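Local coordinates for protein allergen Bos d 2 (Bos taurus, PDB 4WFV) that probably carries pheromones as a secreted lipocalin of cattle dander, and is a major allergen, at residues E103-G107 with E108-K112; G116-G120 with T121-P125. All coordinates share one frame; numbering follows the deposited sequence.

Contact 1: residues E103-G107 with E108-K112; sequences ENYDG and ERITK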
ATOM      1  N   GLU A 103       0.961  -6.773  -6.677  1.00  7.18           N
ATOM      2  CA  GLU A 103       1.476  -8.108  -6.968  1.00  7.63           C
ATOM      3  C   GLU A 103       2.993  -8.007  -6.978  1.00  7.77           C
ATOM      4  O   GLU A 103       3.584  -7.267  -7.770  1.00  9.24           O
ATOM      5  CB  GLU A 103       0.944  -8.655  -8.303  1.00  9.05           C
ATOM      6  CG  GLU A 103      -0.567  -8.817  -8.313  1.00 11.73           C
ATOM      7  CD  GLU A 103      -1.081  -9.630  -9.486  1.00 17.24           C
ATOM      8  OE1 GLU A 103      -0.314  -9.854 -10.452  1.00 23.71           O
ATOM      9  OE2 GLU A 103      -2.261 -10.040  -9.437  1.00 15.54           O
ATOM     10  N   ASN A 104       3.621  -8.729  -6.060  1.00  7.18           N
ATOM     11  CA  ASN A 104       5.072  -8.738  -5.951  1.00  8.46           C
ATOM     12  C   ASN A 104       5.612 -10.083  -6.409  1.00  7.42           C
ATOM     13  O   ASN A 104       5.062 -11.127  -6.070  1.00  8.27           O
ATOM     14  CB  ASN A 104       5.485  -8.473  -4.498  1.00  7.49           C
ATOM     15  CG  ASN A 104       6.958  -8.732  -4.241  1.00  7.45           C
ATOM     16  OD1 ASN A 104       7.354  -9.854  -3.913  1.00  9.04           O
ATOM     17  ND2 ASN A 104       7.773  -7.693  -4.362  1.00  8.32           N
ATOM     18  N   TYR A 105       6.676 -10.048  -7.198  1.00  8.03           N
ATOM     19  CA  TYR A 105       7.361 -11.267  -7.601  1.00  7.45           C
ATOM     20  C   TYR A 105       8.811 -11.157  -7.175  1.00  7.75           C
ATOM     21  O   TYR A 105       9.501 -10.193  -7.524  1.00  9.10           O
ATOM     22  CB  TYR A 105       7.266 -11.451  -9.117  1.00 10.31           C
ATOM     23  CG  TYR A 105       8.130 -12.562  -9.683  1.00  9.81           C
ATOM     24  CD1 TYR A 105       7.888 -13.895  -9.368  1.00 10.28           C
ATOM     25  CD2 TYR A 105       9.170 -12.270 -10.560  1.00 11.35           C
ATOM     26  CE1 TYR A 105       8.686 -14.916  -9.897  1.00 10.93           C
ATOM     27  CE2 TYR A 105       9.950 -13.268 -11.089  1.00 11.88           C
ATOM     28  CZ  TYR A 105       9.701 -14.581 -10.754  1.00  9.37           C
ATOM     29  OH  TYR A 105      10.494 -15.566 -11.294  1.00 13.79           O
ATOM     30  N   ASP A 106       9.274 -12.144  -6.413  1.00  8.43           N
ATOM     31  CA  ASP A 106      10.615 -12.097  -5.844  1.00  8.92           C
ATOM     32  C   ASP A 106      11.550 -13.132  -6.465  1.00  9.11           C
ATOM     33  O   ASP A 106      12.660 -13.329  -5.970  1.00 10.35           O
ATOM     34  CB  ASP A 106      10.560 -12.255  -4.318  1.00  9.06           C
ATOM     35  CG  ASP A 106      10.142 -13.643  -3.882  1.00  9.93           C
ATOM     36  OD1 ASP A 106       9.920 -14.506  -4.742  1.00 10.01           O
ATOM     37  OD2 ASP A 106      10.054 -13.868  -2.663  1.00 11.04           O
ATOM     38  N   GLY A 107      11.112 -13.766  -7.552  1.00  9.02           N
ATOM     39  CA  GLY A 107      11.901 -14.793  -8.224  1.00  9.59           C
ATOM     40  C   GLY A 107      11.455 -16.202  -7.862  1.00 12.03           C
ATOM     41  O   GLY A 107      11.727 -17.156  -8.599  1.00 13.36           O
ATOM     42  N   GLU A 108      10.770 -16.334  -6.730  1.00 10.86           N
ATOM     43  CA  GLU A 108      10.314 -17.625  -6.220  1.00 12.72           C
ATOM     44  C   GLU A 108       8.796 -17.669  -6.054  1.00 13.10           C
ATOM     45  O   GLU A 108       8.145 -18.630  -6.463  1.00 14.58           O
ATOM     46  CB  GLU A 108      10.995 -17.936  -4.883  1.00 15.01           C
ATOM     47  CG  GLU A 108      10.629 -19.295  -4.303  1.00 22.38           C
ATOM     48  CD  GLU A 108      11.633 -19.787  -3.275  1.00 32.50           C
ATOM     49  OE1 GLU A 108      12.782 -19.297  -3.282  1.00 35.36           O
ATOM     50  OE2 GLU A 108      11.276 -20.667  -2.465  1.00 41.43           O
ATOM     51  N   ARG A 109       8.233 -16.635  -5.437  1.00  9.81           N
ATOM     52  CA  ARG A 109       6.799 -16.584  -5.202  1.00  9.62           C
ATOM     53  C   ARG A 109       6.196 -15.310  -5.750  1.00  8.04           C
ATOM     54  O   ARG A 109       6.854 -14.263  -5.804  1.00  8.65           O
ATOM     55  CB  ARG A 109       6.504 -16.656  -3.704  1.00 12.39           C
ATOM     56  CG  ARG A 109       6.746 -18.029  -3.089  1.00 10.65           C
ATOM     57  CD  ARG A 109       6.421 -18.015  -1.598  1.00 14.78           C
ATOM     58  NE  ARG A 109       7.326 -17.137  -0.868  1.00 12.97           N
ATOM     59  CZ  ARG A 109       7.092 -16.655   0.348  1.00 12.13           C
ATOM     60  NH1 ARG A 109       5.976 -16.972   0.986  1.00 12.23           N
ATOM     61  NH2 ARG A 109       7.987 -15.856   0.919  1.00 12.58           N
ATOM     62  N   ILE A 110       4.943 -15.415  -6.166  1.00  8.79           N
ATOM     63  CA  ILE A 110       4.108 -14.247  -6.413  1.00  8.67           C
ATOM     64  C   ILE A 110       3.289 -14.006  -5.159  1.00  9.83           C
ATOM     65  O   ILE A 110       2.664 -14.927  -4.645  1.00 10.54           O
ATOM     66  CB  ILE A 110       3.148 -14.474  -7.575  1.00  8.78           C
ATOM     67  CG1 ILE A 110       3.959 -14.705  -8.852  1.00 12.35           C
ATOM     68  CG2 ILE A 110       2.255 -13.249  -7.760  1.00 10.61           C
ATOM     69  CD1 ILE A 110       3.154 -15.258 -10.004  1.00 14.52           C
ATOM     70  N   THR A 111       3.314 -12.773  -4.661  1.00  7.98           N
ATOM     71  CA  THR A 111       2.531 -12.393  -3.498  1.00  8.12           C
ATOM     72  C   THR A 111       1.475 -11.394  -3.927  1.00  8.42           C
ATOM     73  O   THR A 111       1.775 -10.395  -4.592  1.00  9.84           O
ATOM     74  CB  THR A 111       3.422 -11.767  -2.426  1.00  8.13           C
ATOM     75  OG1 THR A 111       4.367 -12.745  -1.982  1.00  9.02           O
ATOM     76  CG2 THR A 111       2.585 -11.295  -1.220  1.00  9.01           C
ATOM     77  N   LYS A 112       0.233 -11.684  -3.572  1.00  8.00           N
ATOM     78  CA  LYS A 112      -0.873 -10.770  -3.808  1.00  7.58           C
ATOM     79  C   LYS A 112      -1.197 -10.083  -2.496  1.00  8.41           C
ATOM     80  O   LYS A 112      -1.415 -10.742  -1.488  1.00  8.20           O
ATOM     81  CB  LYS A 112      -2.079 -11.558  -4.304  1.00  9.60           C
ATOM     82  CG  LYS A 112      -1.836 -12.247  -5.649  1.00 10.93           C
ATOM     83  CD  LYS A 112      -2.741 -13.461  -5.834  1.00 14.63           C
ATOM     84  CE  LYS A 112      -4.210 -13.127  -5.671  1.00 21.83           C
ATOM     85  NZ  LYS A 112      -4.726 -12.307  -6.798  1.00 21.02           N
TER
HETATM   86  O   HOH W   1       6.623 -12.473  -3.527  1.00  8.87           O
HETATM   87  O   HOH W   2       9.915 -16.258  -1.472  1.00 17.69           O
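The ring of Tyr105 meets Ile110 CG1 obliquely, 4.0 Å from Tyr105 CD1, and Glu108 N and Arg109 O approach it obliquely too. With CG anti to the backbone N (chi1 171°), the ring lies out along the turn, and Gly107 N sits over the centre of one face, 3.4 Å above its plane. The guanidinium of Arg109 has water 2 in plane at its edge; NE donates to this water, which in turn donates to Asp106 OD2. The Asp106 carboxylate fastens the turn as an Asx turn: Asp106 OD1 accepts a bond from Glu108 N at 2.8 Å, nearly along the C-O axis. Arg109 N is a second donor to the same oxygen, from the opposite face on the syn side, with Asp106 OD1 to Arg109 N also 2.8 Å and almost straight (174°). Asp106 N returns a longer bond of 3.3 Å to Arg109 O. Farther in, Tyr105 and Ile110 form a non-hydrogen-bonded pair and Asn104 and Thr111 a hydrogen-bonded one, Thr111 N to Asn104 O spanning 2.8 Å. Water 1 joins Asn104 OD1, Thr111 OG1 and Arg109 O beside them; Asn104 ND2 also bonds Asn86, and Thr111 OG1 bonds Asn25. Asp106 forms a salt bridge with Lys28, and Arg109 with Asp27. This is the tip of hairpin 97-105/110-118 in the lipocalin barrel; Thr85 and Thr87 of strand 85-93 bond the backbone of Tyr105 and Glu103, and Asp24, just past strand 17-23, that of Lys112.

Contact 2: residues G116-G120 with T121-P125; sequences GLAKG and TSFTP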
ATOM      1  N   GLY A 116      -4.179  -0.637   3.094  1.00  6.63           N
ATOM      2  CA  GLY A 116      -5.269   0.274   3.413  1.00  5.66           C
ATOM      3  C   GLY A 116      -4.716   1.491   4.121  1.00  6.06           C
ATOM      4  O   GLY A 116      -4.225   1.386   5.248  1.00  6.60           O
ATOM      5  N   LEU A 117      -4.792   2.638   3.456  1.00  7.39           N
ATOM      6  CA  LEU A 117      -4.207   3.875   3.947  1.00  6.88           C
ATOM      7  C   LEU A 117      -5.328   4.817   4.376  1.00  7.09           C
ATOM      8  O   LEU A 117      -6.428   4.759   3.826  1.00  6.52           O
ATOM      9  CB  LEU A 117      -3.384   4.547   2.849  1.00  8.51           C
ATOM     10  CG  LEU A 117      -2.428   3.734   1.984  1.00 10.05           C
ATOM     11  CD1 LEU A 117      -1.654   4.663   1.041  1.00 12.36           C
ATOM     12  CD2 LEU A 117      -1.456   2.974   2.838  1.00 11.86           C
ATOM     13  N   ALA A 118      -5.044   5.674   5.348  1.00  8.19           N
ATOM     14  CA  ALA A 118      -6.017   6.663   5.814  1.00  7.36           C
ATOM     15  C   ALA A 118      -5.374   8.009   6.076  1.00 10.28           C
ATOM     16  O   ALA A 118      -4.174   8.102   6.325  1.00  9.95           O
ATOM     17  CB  ALA A 118      -6.698   6.191   7.076  1.00  8.46           C
ATOM     18  N   LYS A 119      -6.201   9.049   6.060  1.00 11.50           N
ATOM     19  CA  LYS A 119      -5.781  10.372   6.523  1.00 13.40           C
ATOM     20  C   LYS A 119      -5.726  10.443   8.046  1.00 20.20           C
ATOM     21  O   LYS A 119      -5.032  11.289   8.615  1.00 25.52           O
ATOM     22  CB  LYS A 119      -6.745  11.439   6.011  1.00 18.16           C
ATOM     23  CG  LYS A 119      -6.754  11.570   4.522  1.00 19.76           C
ATOM     24  CD  LYS A 119      -5.362  11.871   4.022  1.00 21.04           C
ATOM     25  CE  LYS A 119      -5.431  12.390   2.621  1.00 17.75           C
ATOM     26  NZ  LYS A 119      -4.095  12.701   2.063  1.00 23.00           N
ATOM     27  N   GLY A 120      -6.477   9.568   8.705  1.00 19.77           N
ATOM     28  CA  GLY A 120      -6.461   9.487  10.151  1.00 16.81           C
ATOM     29  C   GLY A 120      -5.596   8.341  10.634  1.00 10.81           C
ATOM     30  O   GLY A 120      -4.541   8.064  10.079  1.00 14.26           O
ATOM     31  N   THR A 121      -6.058   7.664  11.676  1.00 12.76           N
ATOM     32  CA  THR A 121      -5.286   6.587  12.283  1.00 11.43           C
ATOM     33  C   THR A 121      -6.054   5.272  12.345  1.00 10.15           C
ATOM     34  O   THR A 121      -5.619   4.317  12.993  1.00 10.19           O
ATOM     35  CB  THR A 121      -4.858   6.944  13.712  1.00 11.58           C
ATOM     36  OG1 THR A 121      -6.017   7.203  14.513  1.00 11.86           O
ATOM     37  CG2 THR A 121      -3.943   8.163  13.727  1.00 13.44           C
ATOM     38  N   SER A 122      -7.209   5.228  11.692  1.00 10.89           N
ATOM     39  CA  SER A 122      -8.068   4.057  11.753  1.00 10.13           C
ATOM     40  C   SER A 122      -9.053   4.091  10.593  1.00 10.67           C
ATOM     41  O   SER A 122      -9.209   5.109   9.928  1.00 11.60           O
ATOM     42  CB  SER A 122      -8.837   4.037  13.074  1.00 10.93           C
ATOM     43  OG  SER A 122      -9.718   5.148  13.139  1.00 17.15           O
ATOM     44  N   PHE A 123      -9.672   2.947  10.339  1.00  8.62           N
ATOM     45  CA  PHE A 123     -10.824   2.857   9.457  1.00  7.56           C
ATOM     46  C   PHE A 123     -12.085   2.733  10.316  1.00  8.65           C
ATOM     47  O   PHE A 123     -12.114   1.968  11.293  1.00 10.18           O
ATOM     48  CB  PHE A 123     -10.729   1.594   8.598  1.00  7.18           C
ATOM     49  CG  PHE A 123      -9.805   1.698   7.410  1.00  8.35           C
ATOM     50  CD1 PHE A 123      -9.199   2.887   7.054  1.00  8.94           C
ATOM     51  CD2 PHE A 123      -9.577   0.578   6.635  1.00  8.28           C
ATOM     52  CE1 PHE A 123      -8.347   2.940   5.939  1.00  9.17           C
ATOM     53  CE2 PHE A 123      -8.745   0.624   5.525  1.00  8.03           C
ATOM     54  CZ  PHE A 123      -8.130   1.817   5.179  1.00  7.79           C
ATOM     55  N   THR A 124     -13.135   3.454   9.930  1.00  7.79           N
ATOM     56  CA  THR A 124     -14.468   3.175  10.484  1.00  7.80           C
ATOM     57  C   THR A 124     -14.928   1.800   9.993  1.00  7.18           C
ATOM     58  O   THR A 124     -14.362   1.259   9.052  1.00  7.96           O
ATOM     59  CB  THR A 124     -15.501   4.173   9.979  1.00  8.05           C
ATOM     60  OG1 THR A 124     -15.594   4.068   8.552  1.00  8.80           O
ATOM     61  CG2 THR A 124     -15.126   5.599  10.382  1.00  9.65           C
ATOM     62  N   PRO A 125     -15.961   1.228  10.628  1.00  6.68           N
ATOM     63  CA  PRO A 125     -16.413  -0.084  10.146  1.00  5.68           C
ATOM     64  C   PRO A 125     -16.821  -0.065   8.677  1.00  7.61           C
ATOM     65  O   PRO A 125     -16.545  -1.038   7.976  1.00  7.13           O
ATOM     66  CB  PRO A 125     -17.597  -0.395  11.071  1.00  7.68           C
ATOM     67  CG  PRO A 125     -17.214   0.299  12.361  1.00  8.31           C
ATOM     68  CD  PRO A 125     -16.600   1.597  11.903  1.00  7.13           C
TER
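Phe123 folds back onto Gly116, Leu117 and Ala118, the end of the last long barrel strand, where the lipocalin chain leaves its β-barrel and turns toward helix 125-137. Lys119 and Gly120 start the reversal, and Thr121 and Ser122 bring the chain round to the phenyl group.

The apolar contact is edge-on: Phe123 CE1 lies 3.8 Å from the methyl CB of Ala118, close to the ring plane. That ring edge also faces a polar atom, as Leu117 O sits in the plane of the ring, 3.4 Å from Phe123 CE1. CG of Phe123 stands beside its own backbone N and anti to the carbonyl carbon (chi1 -79°), which swings the ring back alongside the strand. Ile19 and Met97, from the two strands flanking 110-118, also touch Phe123, and the ring of Tyr20 meets it with the planes at about 60°.

Hydrogen bonding between 116-120 and 121-125 is absent; the polar ties run outward. Gly120 O accepts a bond from Arg17 NH1, and the backbone of Ala118 pairs with Arg17. At the far end Thr124 is the N-cap of helix 125-137: its OG1 caps a backbone N of the first turn while Glu127 OE1 accepts from Thr124 N, as in a capping box.

Backbone packing completes the fit. Gly116, having no side chain, lets the phenyl group lie directly against the strand, Phe123 CZ coming to 3.6 Å from Gly116 C.

Overall arrangement
From the N terminus, the chain builds strands 17-23 through 85-93 before reaching either contact. Strand 97-105 then runs out to contact 1, which closes the short loop to strand 110-118. That strand carries the chain back across the molecule to contact 2, where residues 116-125 close the bend leading into helix 125-137. The contacts follow in series: neither nests in the other nor crosses it, and strand 110-118 is what they share. Their centres are about 27 Å apart, on opposite sides of the chain's centre. Contact 1 thus joins two neighbouring barrel strands at one end, while contact 2 joins the barrel to the approach of the helix.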